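Local coordinates for lipase-esterase related protein (Clostridium acetobutylicum, PDB 3E0X), which is of unknown function but adopts the alpha/beta hydrolase fold, is related to lipases and esterases, and probably acts as a hydrolase, at residues 62-67 with 178-183; 17-22 with 40-45. All blocks are in the same frame, centred on the assembly; numbering follows the deposited sequence.

Contact 1 of 2, residues 62-67 with 178-183; sequences TVYGYI and IDLVDN
With CG1 anti to its backbone N (chi1 -166°), I178 extends its side chain at the helix 63-76, and a chi2 of 60° turns CD1 under the ring of Y64. The tyrosine has CG anti to its own carbonyl carbon (chi1 -63°), so the ring runs out over the isoleucine. CD1 of I178 presses on one face of that ring, 3.4 Å from Y64 CE2 and nearly as close to CZ. The same branch crosses V63 at about a right angle: V63 CB lies 3.8 Å from I178 CD1, and V63 CG2 packs on I178 CB. Two residues on from I178, L180 meets the tyrosine tip to tip, its CD2 3.7 Å from Y64 OH. These pieces belong to an alpha/beta hydrolase fold, where I178 leaves helix 165-177 and the loop heads for strand 191-196, while V63 begins helix 63-76 and also leans on M93 and I97 of helix 93-102. T62 is the N-cap, its OG1 accepting from G65 N at 3.1 Å. Two waters in the ring plane grip the hydroxyl of Y64. One, 2.7 Å from Y64 OH, accepts from D179 N; the other lies 2.6 Å from Y64 OH and donates to N183 OD1. D179 OD1 meanwhile takes V181 N on its anti lone pair, closing an Asx turn.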
loop_
_atom_site.group_PDB
_atom_site.type_symbol
_atom_site.label_atom_id
_atom_site.label_comp_id
_atom_site.label_asym_id
_atom_site.label_seq_id
_atom_site.Cartn_x
_atom_site.Cartn_y
_atom_site.Cartn_z
ATOM N N THR A 62 9.135 11.168 3.877
ATOM C CA THR A 62 7.772 11.679 3.650
ATOM C C THR A 62 7.048 10.854 2.614
ATOM O O THR A 62 7.680 10.261 1.714
ATOM C CB THR A 62 7.757 13.166 3.210
ATOM O OG1 THR A 62 8.231 13.292 1.864
ATOM C CG2 THR A 62 8.636 14.011 4.132
ATOM N N VAL A 63 5.712 10.835 2.699
ATOM C CA VAL A 63 4.972 10.131 1.655
ATOM C C VAL A 63 5.212 10.794 0.288
ATOM O O VAL A 63 5.252 10.117 -0.734
ATOM C CB VAL A 63 3.490 10.027 2.021
ATOM C CG1 VAL A 63 2.673 9.497 0.856
ATOM C CG2 VAL A 63 3.338 9.072 3.218
ATOM N N TYR A 64 5.383 12.116 0.272
ATOM C CA TYR A 64 5.731 12.815 -0.967
ATOM C C TYR A 64 6.986 12.285 -1.643
ATOM O O TYR A 64 7.044 12.183 -2.866
ATOM C CB TYR A 64 5.878 14.314 -0.706
ATOM C CG TYR A 64 4.567 14.907 -0.254
ATOM C CD1 TYR A 64 3.525 15.104 -1.173
ATOM C CD2 TYR A 64 4.345 15.260 1.080
ATOM C CE1 TYR A 64 2.316 15.640 -0.790
ATOM C CE2 TYR A 64 3.121 15.806 1.490
ATOM C CZ TYR A 64 2.096 15.979 0.556
ATOM O OH TYR A 64 0.888 16.512 0.938
ATOM N N GLY A 65 8.003 11.942 -0.866
ATOM C CA GLY A 65 9.209 11.332 -1.428
ATOM C C GLY A 65 8.888 10.026 -2.125
ATOM O O GLY A 65 9.341 9.808 -3.266
ATOM N N TYR A 66 8.135 9.149 -1.440
ATOM C CA TYR A 66 7.713 7.879 -2.039
ATOM C C TYR A 66 6.865 8.092 -3.293
ATOM O O TYR A 66 7.062 7.394 -4.305
ATOM C CB TYR A 66 6.975 7.006 -1.018
ATOM C CG TYR A 66 7.833 6.480 0.105
ATOM C CD1 TYR A 66 8.841 5.545 -0.138
ATOM C CD2 TYR A 66 7.598 6.879 1.407
ATOM C CE1 TYR A 66 9.614 5.034 0.903
ATOM C CE2 TYR A 66 8.366 6.367 2.473
ATOM C CZ TYR A 66 9.371 5.453 2.205
ATOM O OH TYR A 66 10.115 4.945 3.249
ATOM N N ILE A 67 5.957 9.073 -3.258
ATOM C CA ILE A 67 5.115 9.391 -4.426
ATOM C C ILE A 67 5.985 9.748 -5.636
ATOM O O ILE A 67 5.790 9.186 -6.720
ATOM C CB ILE A 67 4.113 10.542 -4.092
ATOM C CG1 ILE A 67 3.046 10.088 -3.073
ATOM C CG2 ILE A 67 3.498 11.120 -5.354
ATOM C CD1 ILE A 67 2.312 11.252 -2.395
ATOM N N ILE A 178 1.519 12.789 6.742
ATOM C CA ILE A 178 0.802 12.975 5.458
ATOM C C ILE A 178 -0.656 13.425 5.620
ATOM O O ILE A 178 -1.377 12.957 6.511
ATOM C CB ILE A 178 0.874 11.705 4.576
ATOM C CG1 ILE A 178 0.444 12.007 3.130
ATOM C CG2 ILE A 178 0.063 10.534 5.192
ATOM C CD1 ILE A 178 1.303 13.076 2.373
ATOM N N ASP A 179 -1.086 14.351 4.760
ATOM C CA ASP A 179 -2.491 14.709 4.735
ATOM C C ASP A 179 -2.870 15.103 3.321
ATOM O O ASP A 179 -2.711 16.272 2.927
ATOM C CB ASP A 179 -2.755 15.854 5.715
ATOM C CG ASP A 179 -4.231 16.184 5.849
ATOM O OD1 ASP A 179 -5.041 15.666 5.035
ATOM O OD2 ASP A 179 -4.563 16.948 6.796
ATOM N N LEU A 180 -3.354 14.124 2.561
ATOM C CA LEU A 180 -3.791 14.373 1.181
ATOM C C LEU A 180 -5.291 14.599 1.077
ATOM O O LEU A 180 -5.826 14.651 -0.026
ATOM C CB LEU A 180 -3.436 13.187 0.272
ATOM C CG LEU A 180 -1.945 12.883 0.148
ATOM C CD1 LEU A 180 -1.710 11.462 -0.376
ATOM C CD2 LEU A 180 -1.254 13.926 -0.704
ATOM N N VAL A 181 -5.983 14.696 2.208
ATOM C CA VAL A 181 -7.439 14.652 2.162
ATOM C C VAL A 181 -8.052 15.743 1.276
ATOM O O VAL A 181 -8.972 15.465 0.488
ATOM C CB VAL A 181 -8.058 14.641 3.572
ATOM C CG1 VAL A 181 -9.587 14.845 3.501
ATOM C CG2 VAL A 181 -7.761 13.328 4.230
ATOM N N ASP A 182 -7.551 16.968 1.402
ATOM C CA ASP A 182 -8.185 18.084 0.690
ATOM C C ASP A 182 -7.825 18.096 -0.797
ATOM O O ASP A 182 -8.283 18.958 -1.552
ATOM C CB ASP A 182 -7.938 19.424 1.406
ATOM C CG ASP A 182 -6.500 19.896 1.351
ATOM O OD1 ASP A 182 -5.644 19.284 0.678
ATOM O OD2 ASP A 182 -6.205 20.924 2.024
ATOM N N ASN A 183 -7.019 17.123 -1.230
ATOM C CA ASN A 183 -6.726 16.956 -2.655
ATOM C C ASN A 183 -7.441 15.774 -3.293
ATOM O O ASN A 183 -7.410 15.623 -4.523
ATOM C CB ASN A 183 -5.229 16.855 -2.903
ATOM C CG ASN A 183 -4.559 18.199 -2.922
ATOM O OD1 ASN A 183 -3.638 18.445 -2.156
ATOM N ND2 ASN A 183 -5.052 19.103 -3.772
HETATM O O HOH W 1 0.479 16.522 3.558
HETATM O O HOH W 2 -0.872 17.472 -0.764
#

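Contact 2 of 2, residues 17-22 with 40-45; sequences NTLLFV and EDYNCI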
loop_
_atom_site.group_PDB
_atom_site.type_symbol
_atom_site.label_atom_id
_atom_site.label_comp_id
_atom_site.label_asym_id
_atom_site.label_seq_id
_atom_site.Cartn_x
_atom_site.Cartn_y
_atom_site.Cartn_z
ATOM N N ASN A 17 -3.962 -5.803 -18.702
ATOM C CA ASN A 17 -4.169 -5.172 -17.425
ATOM C C ASN A 17 -2.937 -5.359 -16.541
ATOM O O ASN A 17 -2.530 -6.488 -16.206
ATOM C CB ASN A 17 -5.467 -5.701 -16.813
ATOM C CG ASN A 17 -6.569 -5.884 -17.873
ATOM O OD1 ASN A 17 -6.879 -4.960 -18.636
ATOM N ND2 ASN A 17 -7.128 -7.086 -17.945
ATOM N N THR A 18 -2.323 -4.234 -16.203
ATOM C CA THR A 18 -1.104 -4.222 -15.414
ATOM C C THR A 18 -1.448 -3.762 -14.009
ATOM O O THR A 18 -2.099 -2.732 -13.845
ATOM C CB THR A 18 -0.064 -3.253 -16.060
ATOM O OG1 THR A 18 0.341 -3.774 -17.333
ATOM C CG2 THR A 18 1.144 -3.073 -15.188
ATOM N N LEU A 19 -1.004 -4.527 -13.015
ATOM C CA LEU A 19 -1.233 -4.161 -11.632
ATOM C C LEU A 19 0.114 -3.863 -11.027
ATOM O O LEU A 19 1.022 -4.723 -11.028
ATOM C CB LEU A 19 -1.883 -5.317 -10.884
ATOM C CG LEU A 19 -3.180 -5.935 -11.413
ATOM C CD1 LEU A 19 -3.753 -7.015 -10.456
ATOM C CD2 LEU A 19 -4.225 -4.905 -11.707
ATOM N N LEU A 20 0.259 -2.647 -10.512
ATOM C CA LEU A 20 1.508 -2.250 -9.868
ATOM C C LEU A 20 1.222 -2.159 -8.362
ATOM O O LEU A 20 0.411 -1.332 -7.927
ATOM C CB LEU A 20 1.980 -0.901 -10.439
ATOM C CG LEU A 20 3.269 -0.346 -9.837
ATOM C CD1 LEU A 20 4.442 -1.258 -10.035
ATOM C CD2 LEU A 20 3.590 1.013 -10.418
ATOM N N PHE A 21 1.890 -3.020 -7.585
ATOM C CA PHE A 21 1.657 -3.152 -6.149
ATOM C C PHE A 21 2.682 -2.351 -5.385
ATOM O O PHE A 21 3.899 -2.513 -5.603
ATOM C CB PHE A 21 1.798 -4.622 -5.717
ATOM C CG PHE A 21 0.784 -5.566 -6.353
ATOM C CD1 PHE A 21 -0.281 -6.080 -5.600
ATOM C CD2 PHE A 21 0.915 -5.996 -7.681
ATOM C CE1 PHE A 21 -1.205 -6.986 -6.168
ATOM C CE2 PHE A 21 0.014 -6.896 -8.239
ATOM C CZ PHE A 21 -1.037 -7.396 -7.507
ATOM N N VAL A 22 2.197 -1.563 -4.429
ATOM C CA VAL A 22 3.045 -0.731 -3.596
ATOM C C VAL A 22 2.773 -1.081 -2.135
ATOM O O VAL A 22 1.662 -0.874 -1.620
ATOM C CB VAL A 22 2.733 0.762 -3.808
ATOM C CG1 VAL A 22 3.609 1.605 -2.911
ATOM C CG2 VAL A 22 2.918 1.151 -5.271
ATOM N N GLU A 40 -3.174 -13.985 -10.871
ATOM C CA GLU A 40 -2.258 -14.544 -11.874
ATOM C C GLU A 40 -2.650 -14.279 -13.308
ATOM O O GLU A 40 -1.807 -14.415 -14.210
ATOM C CB GLU A 40 -2.088 -16.050 -11.639
ATOM C CG GLU A 40 -1.148 -16.332 -10.521
ATOM C CD GLU A 40 -0.796 -17.792 -10.415
ATOM O OE1 GLU A 40 -0.749 -18.473 -11.468
ATOM O OE2 GLU A 40 -0.553 -18.239 -9.270
ATOM N N ASP A 41 -3.891 -13.860 -13.537
ATOM C CA ASP A 41 -4.355 -13.558 -14.889
ATOM C C ASP A 41 -3.929 -12.162 -15.345
ATOM O O ASP A 41 -4.151 -11.774 -16.506
ATOM C CB ASP A 41 -5.887 -13.693 -15.003
ATOM C CG ASP A 41 -6.350 -15.153 -15.112
ATOM O OD1 ASP A 41 -5.576 -15.991 -15.610
ATOM O OD2 ASP A 41 -7.498 -15.467 -14.711
ATOM N N TYR A 42 -3.332 -11.407 -14.423
ATOM C CA TYR A 42 -2.918 -10.037 -14.708
ATOM C C TYR A 42 -1.407 -9.889 -14.750
ATOM O O TYR A 42 -0.667 -10.762 -14.302
ATOM C CB TYR A 42 -3.491 -9.115 -13.648
ATOM C CG TYR A 42 -4.968 -9.311 -13.427
ATOM C CD1 TYR A 42 -5.880 -9.196 -14.482
ATOM C CD2 TYR A 42 -5.462 -9.630 -12.167
ATOM C CE1 TYR A 42 -7.246 -9.378 -14.280
ATOM C CE2 TYR A 42 -6.816 -9.808 -11.951
ATOM C CZ TYR A 42 -7.704 -9.682 -13.005
ATOM O OH TYR A 42 -9.041 -9.859 -12.740
ATOM N N ASN A 43 -0.945 -8.780 -15.325
ATOM C CA ASN A 43 0.473 -8.510 -15.451
ATOM C C ASN A 43 0.891 -7.830 -14.154
ATOM O O ASN A 43 0.613 -6.652 -13.968
ATOM C CB ASN A 43 0.721 -7.620 -16.671
ATOM C CG ASN A 43 2.166 -7.231 -16.820
ATOM O OD1 ASN A 43 3.062 -8.026 -16.538
ATOM N ND2 ASN A 43 2.406 -5.998 -17.271
ATOM N N CYS A 44 1.518 -8.583 -13.247
ATOM C CA CYS A 44 1.750 -8.098 -11.880
ATOM C C CYS A 44 3.180 -7.625 -11.683
ATOM O O CYS A 44 4.152 -8.375 -11.908
ATOM C CB CYS A 44 1.444 -9.201 -10.856
ATOM S SG CYS A 44 -0.280 -9.762 -10.829
ATOM N N ILE A 45 3.308 -6.389 -11.210
ATOM C CA ILE A 45 4.608 -5.778 -10.952
ATOM C C ILE A 45 4.594 -5.369 -9.487
ATOM O O ILE A 45 3.746 -4.596 -9.076
ATOM C CB ILE A 45 4.849 -4.532 -11.872
ATOM C CG1 ILE A 45 4.755 -4.928 -13.362
ATOM C CG2 ILE A 45 6.205 -3.935 -11.602
ATOM C CD1 ILE A 45 4.625 -3.719 -14.347
#
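Y42 leads into the strand with CG anti to its carbonyl carbon (chi1 -50°), which brings its CB and ring against L19: CD1 of the leucine comes obliquely to the ring, 3.6 Å from Y42 CD2. The aromatic group also touches I245 at the chain's C-terminus. At N43 the strand pairing starts. Its N-H points almost straight along the C=O axis of N17, N43 N to N17 O being 2.9 Å, and its own carbonyl accepts from L19 N, which sits above the carbonyl plane. The side chains of N43 and T18 lie side by side on one sheet face, both pointing the same way. N43 ND2 donates to T18 OG1 at 3.0 Å, with the hydroxyl close to the amide plane; since N43 OD1 takes H9 NE2 from strand 7-11, both ends of the amide are held and its flip is fixed. C44 turns to the other face, that of L19, and there its sulfur stands at the edge of the F21 ring, 5.1 Å from SG to the ring centroid, while C44 CB meets F21 CE2. I45 returns to the face of T18 and L20. Its N-H runs nearly along the L19 C=O axis, I45 N to L19 O at 2.8 Å, and its O receives F21 N while lying at the in-plane edge of the F21 ring. Its two branches divide the work: CD1 reaches T18 CG2, and CG2 packs 3.6 Å from L20 CD1. The directions of 18-22 and 43-45 differ by 18°, regular parallel beta pairing, and the full strand 43-47 neighbours 18-22 in the central sheet of an alpha/beta hydrolase.

In the fold
Both contacts are largely buried, but they hold different layers of the fold. Contact 2 joins two neighbouring strands of the central sheet, and backbone bonds dominate it, with side chains dressing both faces. Contact 1 sets the start of a helix against a loop; apolar side chains do the direct touching, and waters bridge the polar groups at its more exposed edge. It also buries less surface, 225 against 474 Å². The two are in series along the chain: strand 43-47 is followed by helix 63-76, which supplies one side of contact 1 and, through F73 and I74, covers L20 of contact 2. The centres of the two contacts lie 23 Å apart and their nearest atoms about 7 Å, so they do not touch.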